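PDB 4XHX: sialidase B from Streptococcus pneumoniae serotype 4, which hydrolyses alpha-(2->3)-, alpha-(2->6)- and alpha-(2->8)-glycosidic linkages of terminal sialic acids in oligosaccharides, glycoproteins and glycolipids. Local coordinates for residues H231-K236 against S284-D289; L304-P309 against G449-P454; R515-T520 against D596-K601. The protein carries 1 engineered substitution. One frame throughout, in Å; residues are numbered along the deposited sequence.

Interaction 1: residues H231-K236 against S284-D289; sequences HDSKSK and SASFID. With JKK (2-[(3-chlorobenzyl)amino]ethanesulfonic acid), chain B.
Ser233 and Ser286 meet hydroxyl to hydroxyl, their OG atoms 2.8 Å apart in the one hydrogen bond that joins the two segments directly; either could be the donor. The CB of Ser286 points toward the loop, and chi1 of 59° turns OG onto Ser233 OG. Both hydroxyls lie in buried surroundings, with Ile288 CG2 packed 3.8 Å from Ser233 OG. Ile288 itself is drawn out, and its CD1 end passes at about a right angle to the Asp232 side chain, approaching Asp232 CG at 4.0 Å.

Asp232 divides its carboxylate between two tasks. OD2 accepts the amine of the bound ligand JKK (NAL to OD2, 2.9 Å), while OD1 is held by a salt bridge to Arg226. The benzyl ring of JKK then lies against the branches of Ile288. Its chlorine comes to 3.0 Å from Ser233 O, with a CAM-CL-O angle of about 153°. That carbonyl belongs to the cis peptide preceding Lys234, so the turn of the loop helps present it to the pocket.

At the other end of the contact, Lys236 CB lies 3.5 Å from Ser284 OG. This hydroxyl donates to Ala285 O and receives a hydrogen from a water that in turn accepts from Lys236 NZ. The ammonium group also has Glu265 as a salt-bridge partner and Tyr227 as a cation-pi partner.

Asp232 is, by similarity, the proton acceptor of this sialidase. Polar links hold its loop at two points: the buried serine pair ties it to strand 286-294, and the water joins Lys236 to Ser284 just ahead of that strand. Ile288, next to the serine pair, gives the carboxylate and the ligand ring an apolar surface to pack on.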
loop_
_atom_site.group_PDB
_atom_site.type_symbol
_atom_site.label_atom_id
_atom_site.label_comp_id
_atom_site.label_asym_id
_atom_site.label_seq_id
_atom_site.Cartn_x
_atom_site.Cartn_y
_atom_site.Cartn_z
ATOM N N HIS A 231 1.407 8.441 4.109
ATOM C CA HIS A 231 2.129 8.501 5.385
ATOM C C HIS A 231 1.632 7.449 6.366
ATOM O O HIS A 231 0.413 7.267 6.511
ATOM C CB HIS A 231 1.941 9.877 6.049
ATOM C CG HIS A 231 2.526 11.022 5.278
ATOM N ND1 HIS A 231 3.826 11.026 4.818
ATOM C CD2 HIS A 231 1.986 12.204 4.894
ATOM C CE1 HIS A 231 4.058 12.157 4.176
ATOM N NE2 HIS A 231 2.959 12.889 4.207
ATOM N N ASP A 232 2.563 6.768 7.038
ATOM C CA ASP A 232 2.266 6.025 8.280
ATOM C C ASP A 232 1.613 6.984 9.286
ATOM O O ASP A 232 1.815 8.198 9.203
ATOM C CB ASP A 232 3.568 5.518 8.937
ATOM C CG ASP A 232 4.169 4.307 8.245
ATOM O OD1 ASP A 232 3.593 3.799 7.258
ATOM O OD2 ASP A 232 5.226 3.852 8.719
ATOM N N SER A 233 0.855 6.455 10.242
ATOM C CA SER A 233 0.382 7.271 11.371
ATOM C C SER A 233 1.528 8.110 11.993
ATOM O O SER A 233 2.662 7.658 12.004
ATOM C CB SER A 233 -0.248 6.373 12.437
ATOM O OG SER A 233 -1.148 5.448 11.842
ATOM N N LYS A 234 1.265 9.314 12.509
ATOM C CA LYS A 234 -0.061 9.939 12.620
ATOM C C LYS A 234 -0.695 10.325 11.280
ATOM O O LYS A 234 -0.052 10.901 10.403
ATOM C CB LYS A 234 0.029 11.180 13.531
ATOM C CG LYS A 234 0.763 12.366 12.902
ATOM C CD LYS A 234 1.089 13.459 13.904
ATOM C CE LYS A 234 1.985 14.523 13.250
ATOM N NZ LYS A 234 2.265 15.718 14.110
ATOM N N SER A 235 -1.975 9.999 11.136
ATOM C CA SER A 235 -2.713 10.279 9.920
ATOM C C SER A 235 -4.146 9.880 10.221
ATOM O O SER A 235 -4.496 9.643 11.381
ATOM C CB SER A 235 -2.169 9.428 8.769
ATOM O OG SER A 235 -2.689 9.848 7.522
ATOM N N LYS A 236 -4.970 9.813 9.184
ATOM C CA LYS A 236 -6.204 9.043 9.287
ATOM C C LYS A 236 -6.042 7.818 8.413
ATOM O O LYS A 236 -5.735 7.932 7.221
ATOM C CB LYS A 236 -7.448 9.822 8.858
ATOM C CG LYS A 236 -8.691 8.914 8.763
ATOM C CD LYS A 236 -9.961 9.665 8.390
ATOM C CE LYS A 236 -11.193 8.722 8.425
ATOM N NZ LYS A 236 -11.421 8.086 9.764
ATOM N N SER A 284 -6.020 13.115 14.087
ATOM C CA SER A 284 -6.907 11.966 13.910
ATOM C C SER A 284 -6.376 10.696 14.587
ATOM O O SER A 284 -5.169 10.434 14.614
ATOM C CB SER A 284 -7.122 11.692 12.409
ATOM O OG SER A 284 -7.996 10.590 12.189
ATOM N N ALA A 285 -7.287 9.899 15.128
ATOM C CA ALA A 285 -6.945 8.549 15.559
ATOM C C ALA A 285 -6.807 7.689 14.292
ATOM O O ALA A 285 -7.340 8.053 13.235
ATOM C CB ALA A 285 -8.031 8.009 16.482
ATOM N N SER A 286 -6.064 6.585 14.362
ATOM C CA SER A 286 -5.924 5.723 13.183
ATOM C C SER A 286 -5.611 4.288 13.540
ATOM O O SER A 286 -5.195 3.990 14.659
ATOM C CB SER A 286 -4.819 6.228 12.242
ATOM O OG SER A 286 -3.590 6.277 12.936
ATOM N N PHE A 287 -5.793 3.407 12.562
ATOM C CA PHE A 287 -5.303 2.029 12.637
ATOM C C PHE A 287 -4.175 1.883 11.620
ATOM O O PHE A 287 -4.051 2.692 10.704
ATOM C CB PHE A 287 -6.420 1.035 12.313
ATOM C CG PHE A 287 -7.621 1.178 13.188
ATOM C CD1 PHE A 287 -8.631 2.072 12.855
ATOM C CD2 PHE A 287 -7.736 0.432 14.352
ATOM C CE1 PHE A 287 -9.736 2.211 13.655
ATOM C CE2 PHE A 287 -8.842 0.563 15.164
ATOM C CZ PHE A 287 -9.846 1.456 14.813
ATOM N N ILE A 288 -3.345 0.864 11.778
ATOM C CA ILE A 288 -2.248 0.656 10.844
ATOM C C ILE A 288 -1.726 -0.754 11.020
ATOM O O ILE A 288 -1.715 -1.273 12.133
ATOM C CB ILE A 288 -1.125 1.723 11.054
ATOM C CG1 ILE A 288 0.069 1.482 10.132
ATOM C CG2 ILE A 288 -0.692 1.779 12.507
ATOM C CD1 ILE A 288 1.092 2.645 10.141
ATOM N N ASP A 289 -1.338 -1.381 9.913
ATOM C CA ASP A 289 -0.781 -2.735 9.915
ATOM C C ASP A 289 -1.772 -3.796 10.402
ATOM O O ASP A 289 -1.913 -4.038 11.597
ATOM C CB ASP A 289 0.521 -2.814 10.721
ATOM C CG ASP A 289 1.671 -2.051 10.071
ATOM O OD1 ASP A 289 1.516 -1.541 8.936
ATOM O OD2 ASP A 289 2.740 -1.964 10.703
HETATM C CAE JKK B . 3.023 0.889 13.274
HETATM C CAF JKK B . 2.819 2.302 13.428
HETATM C CAG JKK B . 4.077 0.432 12.455
HETATM C CAH JKK B . 4.705 2.773 11.967
HETATM C CAI JKK B . 6.848 0.853 8.640
HETATM C CAJ JKK B . 6.574 1.139 7.181
HETATM C CAK JKK B . 6.050 0.893 10.912
HETATM C CAM JKK B . 3.650 3.227 12.780
HETATM C CAN JKK B . 4.921 1.362 11.816
HETATM N NAL JKK B . 5.736 1.100 9.514
HETATM O OAA JKK B . 9.084 0.554 6.288
HETATM O OAB JKK B . 8.457 2.903 6.552
HETATM O OAC JKK B . 7.563 1.650 4.720
HETATM S SAO JKK B . 7.980 1.585 6.120
HETATM CL CL JKK B . 3.392 4.941 12.976
HETATM O O HOH W 1 -10.595 9.648 12.003
#

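Interaction 2: residues L304-P309 against G449-P454; sequences LADVMP and GTYLCP. With JKK (2-[(3-chlorobenzyl)amino]ethanesulfonic acid), chain B.
Asp306 reaches across to the backbone of Leu452: the amide N donates to Asp306 OD1 over 2.9 Å in a nearly straight bond (166°), received on the syn lone pair, the side facing OD2. Leu452 CB also lies 3.3 Å from Asp306 OD1. OD2 turns instead to the edge of the Tyr451 ring, 3.9 Å from CD1, and to the bound ligand, 3.3 Å from JKK CAE. Tyr451 adds its own CD1 to the same ligand atom at 3.6 Å.

Beside this polar bond, Leu452 has CG anti to its backbone N (chi1 -170°), which carries CD2 onto the strand, 3.6 Å from Leu304 CB and close over Leu304 O; the two leucine side chains cross at about a right angle. At the opposite end Met308, bent at chi2, brings CE to 3.3 Å from JKK CAF and lightly against the Tyr451 edge.

A second shell fixes these groups. Strands 301-308 and 451-459 belong to one mixed sheet with strand 286-294 between them; backbone bonds tie Asp306 to Ile288 and Met308 to Ser286 of that middle strand, and Ala305 to Ala422 on the other side. Asn314 and Asn419 touch Tyr451. The backbone N-H restrains Asp306 and keeps OD2 by the ligand, while Tyr451 and Met308 complete this mixed polar and apolar side of the chlorobenzyl pocket.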
loop_
_atom_site.group_PDB
_atom_site.type_symbol
_atom_site.label_atom_id
_atom_site.label_comp_id
_atom_site.label_asym_id
_atom_site.label_seq_id
_atom_site.Cartn_x
_atom_site.Cartn_y
_atom_site.Cartn_z
ATOM N N LEU A 304 -6.361 -8.555 13.444
ATOM C CA LEU A 304 -5.738 -7.629 14.365
ATOM C C LEU A 304 -5.148 -6.479 13.571
ATOM O O LEU A 304 -4.828 -6.637 12.393
ATOM C CB LEU A 304 -4.617 -8.309 15.145
ATOM C CG LEU A 304 -4.917 -9.261 16.314
ATOM C CD1 LEU A 304 -6.040 -10.222 16.037
ATOM C CD2 LEU A 304 -3.648 -10.035 16.649
ATOM N N ALA A 305 -5.006 -5.332 14.231
ATOM C CA ALA A 305 -4.277 -4.196 13.685
ATOM C C ALA A 305 -3.744 -3.366 14.847
ATOM O O ALA A 305 -4.276 -3.458 15.965
ATOM C CB ALA A 305 -5.187 -3.357 12.798
ATOM N N ASP A 306 -2.698 -2.573 14.600
ATOM C CA ASP A 306 -2.266 -1.578 15.582
ATOM C C ASP A 306 -3.306 -0.454 15.673
ATOM O O ASP A 306 -3.949 -0.105 14.685
ATOM C CB ASP A 306 -0.909 -0.952 15.215
ATOM C CG ASP A 306 0.239 -1.976 15.104
ATOM O OD1 ASP A 306 0.215 -3.059 15.727
ATOM O OD2 ASP A 306 1.199 -1.667 14.374
ATOM N N VAL A 307 -3.462 0.126 16.858
ATOM C CA VAL A 307 -4.345 1.278 17.030
ATOM C C VAL A 307 -3.577 2.448 17.595
ATOM O O VAL A 307 -2.749 2.271 18.502
ATOM C CB VAL A 307 -5.446 1.002 18.049
ATOM C CG1 VAL A 307 -6.581 2.014 17.867
ATOM C CG2 VAL A 307 -5.928 -0.419 17.925
ATOM N N MET A 308 -3.892 3.640 17.099
ATOM C CA MET A 308 -3.212 4.868 17.503
ATOM C C MET A 308 -4.219 5.937 17.892
ATOM O O MET A 308 -5.099 6.273 17.103
ATOM C CB MET A 308 -2.375 5.409 16.341
ATOM C CG MET A 308 -1.442 4.400 15.702
ATOM S SD MET A 308 0.086 4.275 16.615
ATOM C CE MET A 308 0.727 2.730 15.987
ATOM N N PRO A 309 -4.076 6.499 19.099
ATOM C CA PRO A 309 -4.921 7.624 19.517
ATOM C C PRO A 309 -4.554 8.846 18.695
ATOM O O PRO A 309 -3.475 8.851 18.092
ATOM C CB PRO A 309 -4.535 7.846 20.985
ATOM C CG PRO A 309 -3.742 6.625 21.382
ATOM C CD PRO A 309 -3.107 6.114 20.135
ATOM N N GLY A 449 3.317 -1.287 23.941
ATOM C CA GLY A 449 2.951 -2.533 23.301
ATOM C C GLY A 449 3.820 -2.863 22.110
ATOM O O GLY A 449 4.590 -2.028 21.627
ATOM N N THR A 450 3.708 -4.095 21.632
ATOM C CA THR A 450 4.470 -4.498 20.461
ATOM C C THR A 450 3.761 -4.052 19.181
ATOM O O THR A 450 2.624 -3.572 19.217
ATOM C CB THR A 450 4.733 -6.013 20.455
ATOM O OG1 THR A 450 3.490 -6.721 20.379
ATOM C CG2 THR A 450 5.458 -6.410 21.732
ATOM N N TYR A 451 4.447 -4.206 18.058
ATOM C CA TYR A 451 3.930 -3.786 16.769
ATOM C C TYR A 451 3.512 -5.007 15.963
ATOM O O TYR A 451 4.307 -5.929 15.779
ATOM C CB TYR A 451 4.999 -2.965 16.035
ATOM C CG TYR A 451 5.175 -1.611 16.676
ATOM C CD1 TYR A 451 4.313 -0.570 16.360
ATOM C CD2 TYR A 451 6.160 -1.384 17.626
ATOM C CE1 TYR A 451 4.431 0.655 16.948
ATOM C CE2 TYR A 451 6.289 -0.150 18.229
ATOM C CZ TYR A 451 5.417 0.867 17.883
ATOM O OH TYR A 451 5.516 2.114 18.456
ATOM N N LEU A 452 2.262 -5.035 15.505
ATOM C CA LEU A 452 1.778 -6.192 14.755
ATOM C C LEU A 452 2.562 -6.382 13.459
ATOM O O LEU A 452 2.895 -5.419 12.773
ATOM C CB LEU A 452 0.284 -6.060 14.450
ATOM C CG LEU A 452 -0.408 -7.297 13.875
ATOM C CD1 LEU A 452 -0.490 -8.414 14.886
ATOM C CD2 LEU A 452 -1.782 -6.960 13.342
ATOM N N CYS A 453 2.878 -7.629 13.133
ATOM C CA CYS A 453 3.463 -7.925 11.832
ATOM C C CYS A 453 2.342 -8.062 10.830
ATOM O O CYS A 453 1.508 -8.957 10.950
ATOM C CB CYS A 453 4.283 -9.212 11.883
ATOM S SG CYS A 453 5.650 -9.158 13.084
ATOM N N PRO A 454 2.305 -7.163 9.837
ATOM C CA PRO A 454 1.208 -7.201 8.869
ATOM C C PRO A 454 1.284 -8.419 7.965
ATOM O O PRO A 454 2.376 -8.915 7.689
ATOM C CB PRO A 454 1.423 -5.929 8.054
ATOM C CG PRO A 454 2.879 -5.617 8.202
ATOM C CD PRO A 454 3.185 -6.000 9.626
HETATM C CAE JKK B . 3.023 0.889 13.274
HETATM C CAF JKK B . 2.819 2.302 13.428
HETATM C CAG JKK B . 4.077 0.432 12.455
HETATM C CAH JKK B . 4.705 2.773 11.967
HETATM C CAI JKK B . 6.848 0.853 8.640
HETATM C CAJ JKK B . 6.574 1.139 7.181
HETATM C CAK JKK B . 6.050 0.893 10.912
HETATM C CAM JKK B . 3.650 3.227 12.780
HETATM C CAN JKK B . 4.921 1.362 11.816
HETATM N NAL JKK B . 5.736 1.100 9.514
HETATM O OAA JKK B . 9.084 0.554 6.288
HETATM O OAB JKK B . 8.457 2.903 6.552
HETATM O OAC JKK B . 7.563 1.650 4.720
HETATM S SAO JKK B . 7.980 1.585 6.120
HETATM CL CL JKK B . 3.392 4.941 12.976
#

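Interaction 3: residues R515-T520 against D596-K601; sequences RTFFRT and DSIDWK. With JKK (2-[(3-chlorobenzyl)amino]ethanesulfonic acid), chain B.
Arg515 gives its guanidinium to the main chain of Asp596. NH1 donates to Asp596 O over 2.8 Å, though the bond is bent (138°), and the carbonyl oxygen sits at the guanidinium edge, tilted 26° from its plane; NH2 adds a weak bond of 3.3 Å to the same Asp596 O. The arginine chain turns at chi3 (-57°) to get there. NE is taken by Thr529 OG1. The Asp596 carboxylate points elsewhere, with OD2 shared between Arg510 and Arg531, so the carbonyl and the carboxylate of one residue serve three different arginines.

The rest of the contact is mostly apolar. Ile598 CG1 lies at the guanidinium edge, 3.7 Å from Arg515 NH1, and Ile598 CG2 sits over the centre of one face of the Trp600 ring. Phe517 meets the in-plane edge of that indole, its CE1 3.8 Å from Trp600 CZ2; the ring planes are 71° apart and the pair is oblique. Arg515 CG covers the rim of a Phe517 face.

At the far end of the same segment, extended Arg519 holds the ligand sulfonate: NH1 and NH2 both donate to JKK OAA in the guanidinium plane, each over 3.0 Å. NE is satisfied by Tyr551 O, and NH1 also forms a salt bridge with Glu503, a predicted active-site residue.

The axes of segments 515-518 and 598-601 approach to 13.2 Å, 49° apart, in successive four-stranded antiparallel sheets consistent with blades of the sialidase propeller. Strand 569-575 of the second sheet supplies Val570 and Leu572 to the packing between them.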
loop_
_atom_site.group_PDB
_atom_site.type_symbol
_atom_site.label_atom_id
_atom_site.label_comp_id
_atom_site.label_asym_id
_atom_site.label_seq_id
_atom_site.Cartn_x
_atom_site.Cartn_y
_atom_site.Cartn_z
ATOM N N ARG A 515 8.652 -22.078 10.596
ATOM C CA ARG A 515 9.743 -21.183 10.230
ATOM C C ARG A 515 9.195 -19.784 10.020
ATOM O O ARG A 515 8.175 -19.591 9.351
ATOM C CB ARG A 515 10.547 -21.646 9.015
ATOM C CG ARG A 515 11.675 -20.639 8.668
ATOM C CD ARG A 515 12.874 -21.321 8.038
ATOM N NE ARG A 515 13.402 -22.365 8.921
ATOM C CZ ARG A 515 14.057 -23.437 8.490
ATOM N NH1 ARG A 515 14.269 -23.596 7.189
ATOM N NH2 ARG A 515 14.486 -24.354 9.352
ATOM N N THR A 516 9.882 -18.825 10.624
ATOM C CA THR A 516 9.510 -17.427 10.567
ATOM C C THR A 516 10.571 -16.684 9.766
ATOM O O THR A 516 11.755 -16.777 10.086
ATOM C CB THR A 516 9.498 -16.829 11.982
ATOM O OG1 THR A 516 8.532 -17.519 12.787
ATOM C CG2 THR A 516 9.165 -15.352 11.929
ATOM N N PHE A 517 10.150 -15.945 8.739
ATOM C CA PHE A 517 11.066 -15.099 7.970
ATOM C C PHE A 517 10.840 -13.651 8.359
ATOM O O PHE A 517 9.696 -13.217 8.511
ATOM C CB PHE A 517 10.877 -15.298 6.461
ATOM C CG PHE A 517 11.051 -16.725 6.015
ATOM C CD1 PHE A 517 12.317 -17.232 5.739
ATOM C CD2 PHE A 517 9.952 -17.568 5.902
ATOM C CE1 PHE A 517 12.480 -18.563 5.356
ATOM C CE2 PHE A 517 10.105 -18.899 5.511
ATOM C CZ PHE A 517 11.364 -19.396 5.231
ATOM N N PHE A 518 11.919 -12.894 8.549
ATOM C CA PHE A 518 11.729 -11.515 8.981
ATOM C C PHE A 518 12.709 -10.486 8.447
ATOM O O PHE A 518 13.864 -10.793 8.119
ATOM C CB PHE A 518 11.552 -11.390 10.513
ATOM C CG PHE A 518 12.749 -11.816 11.335
ATOM C CD1 PHE A 518 12.931 -13.150 11.693
ATOM C CD2 PHE A 518 13.650 -10.870 11.817
ATOM C CE1 PHE A 518 14.015 -13.543 12.474
ATOM C CE2 PHE A 518 14.740 -11.250 12.608
ATOM C CZ PHE A 518 14.924 -12.583 12.941
ATOM N N ARG A 519 12.192 -9.264 8.372
ATOM C CA ARG A 519 12.922 -8.060 7.996
ATOM C C ARG A 519 13.943 -7.704 9.059
ATOM O O ARG A 519 13.667 -7.823 10.252
ATOM C CB ARG A 519 11.913 -6.913 7.866
ATOM C CG ARG A 519 12.497 -5.557 7.491
ATOM C CD ARG A 519 11.371 -4.543 7.406
ATOM N NE ARG A 519 11.844 -3.166 7.359
ATOM C CZ ARG A 519 11.052 -2.136 7.067
ATOM N NH1 ARG A 519 9.761 -2.341 6.812
ATOM N NH2 ARG A 519 11.549 -0.910 7.035
ATOM N N THR A 520 15.123 -7.273 8.631
ATOM C CA THR A 520 16.171 -6.876 9.570
ATOM C C THR A 520 16.793 -5.543 9.159
ATOM O O THR A 520 16.260 -4.829 8.310
ATOM C CB THR A 520 17.311 -7.908 9.606
ATOM O OG1 THR A 520 18.048 -7.849 8.377
ATOM C CG2 THR A 520 16.769 -9.335 9.825
ATOM N N ASP A 596 15.425 -29.810 7.397
ATOM C CA ASP A 596 14.456 -28.717 7.247
ATOM C C ASP A 596 15.070 -27.448 6.679
ATOM O O ASP A 596 14.444 -26.384 6.700
ATOM C CB ASP A 596 13.749 -28.399 8.568
ATOM C CG ASP A 596 12.804 -29.487 8.997
ATOM O OD1 ASP A 596 12.106 -30.045 8.121
ATOM O OD2 ASP A 596 12.754 -29.777 10.210
ATOM N N SER A 597 16.298 -27.565 6.184
ATOM C CA SER A 597 16.953 -26.470 5.486
ATOM C C SER A 597 16.262 -26.273 4.141
ATOM O O SER A 597 15.562 -27.164 3.652
ATOM C CB SER A 597 18.432 -26.774 5.263
ATOM O OG SER A 597 18.600 -27.773 4.270
ATOM N N ILE A 598 16.462 -25.109 3.536
ATOM C CA ILE A 598 15.740 -24.778 2.313
ATOM C C ILE A 598 16.660 -24.342 1.178
ATOM O O ILE A 598 17.474 -23.439 1.343
ATOM C CB ILE A 598 14.673 -23.688 2.568
ATOM C CG1 ILE A 598 13.619 -24.194 3.561
ATOM C CG2 ILE A 598 14.012 -23.285 1.266
ATOM C CD1 ILE A 598 12.538 -23.176 3.893
ATOM N N ASP A 599 16.534 -25.011 0.035
ATOM C CA ASP A 599 17.259 -24.644 -1.190
ATOM C C ASP A 599 16.416 -23.680 -2.010
ATOM O O ASP A 599 15.429 -24.085 -2.625
ATOM C CB ASP A 599 17.582 -25.892 -2.036
ATOM C CG ASP A 599 18.064 -25.550 -3.464
ATOM O OD1 ASP A 599 18.755 -24.527 -3.658
ATOM O OD2 ASP A 599 17.754 -26.318 -4.404
ATOM N N TRP A 600 16.795 -22.408 -2.010
ATOM C CA TRP A 600 16.094 -21.405 -2.796
ATOM C C TRP A 600 16.442 -21.629 -4.264
ATOM O O TRP A 600 17.502 -21.228 -4.730
ATOM C CB TRP A 600 16.466 -19.992 -2.307
ATOM C CG TRP A 600 16.174 -19.850 -0.838
ATOM C CD1 TRP A 600 17.081 -19.854 0.190
ATOM C CD2 TRP A 600 14.882 -19.757 -0.230
ATOM N NE1 TRP A 600 16.429 -19.739 1.396
ATOM C CE2 TRP A 600 15.079 -19.680 1.167
ATOM C CE3 TRP A 600 13.576 -19.711 -0.732
ATOM C CZ2 TRP A 600 14.016 -19.565 2.068
ATOM C CZ3 TRP A 600 12.524 -19.596 0.165
ATOM C CH2 TRP A 600 12.750 -19.531 1.547
ATOM N N LYS A 601 15.535 -22.281 -4.981
ATOM C CA LYS A 601 15.837 -22.812 -6.310
ATOM C C LYS A 601 15.398 -21.925 -7.489
ATOM O O LYS A 601 16.100 -21.831 -8.491
ATOM C CB LYS A 601 15.229 -24.210 -6.454
ATOM C CG LYS A 601 15.741 -24.989 -7.660
ATOM C CD LYS A 601 15.286 -26.451 -7.629
ATOM C CE LYS A 601 15.743 -27.184 -8.883
ATOM N NZ LYS A 601 15.276 -28.596 -8.902
HETATM C CAE JKK B . 3.023 0.889 13.274
HETATM C CAF JKK B . 2.819 2.302 13.428
HETATM C CAG JKK B . 4.077 0.432 12.455
HETATM C CAH JKK B . 4.705 2.773 11.967
HETATM C CAI JKK B . 6.848 0.853 8.640
HETATM C CAJ JKK B . 6.574 1.139 7.181
HETATM C CAK JKK B . 6.050 0.893 10.912
HETATM C CAM JKK B . 3.650 3.227 12.780
HETATM C CAN JKK B . 4.921 1.362 11.816
HETATM N NAL JKK B . 5.736 1.100 9.514
HETATM O OAA JKK B . 9.084 0.554 6.288
HETATM O OAB JKK B . 8.457 2.903 6.552
HETATM O OAC JKK B . 7.563 1.650 4.720
HETATM S SAO JKK B . 7.980 1.585 6.120
HETATM CL CL JKK B . 3.392 4.941 12.976
#

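How the interactions relate
Interactions 1 and 2 are neighbours in one sheet, their centres 11 Å apart: strands 286-294 and 301-308 follow each other in the chain and pair through Ser286 O with Met308 N (2.8 Å) and Ile288 O with Asp306 N (3.0 Å). Interaction 3 lies in other sheets, its centre 31 Å from that of interaction 1 and 25 Å from that of interaction 2, without touching either. JKK bridges all three. Interactions 1 and 2 flank its chlorobenzyl ring, interaction 1 also takes its amine, and Arg519 of interaction 3 takes its sulfonate with Arg207 and Arg581; all three probably bind substrate, as the sialidase arginine triad binds its carboxylate.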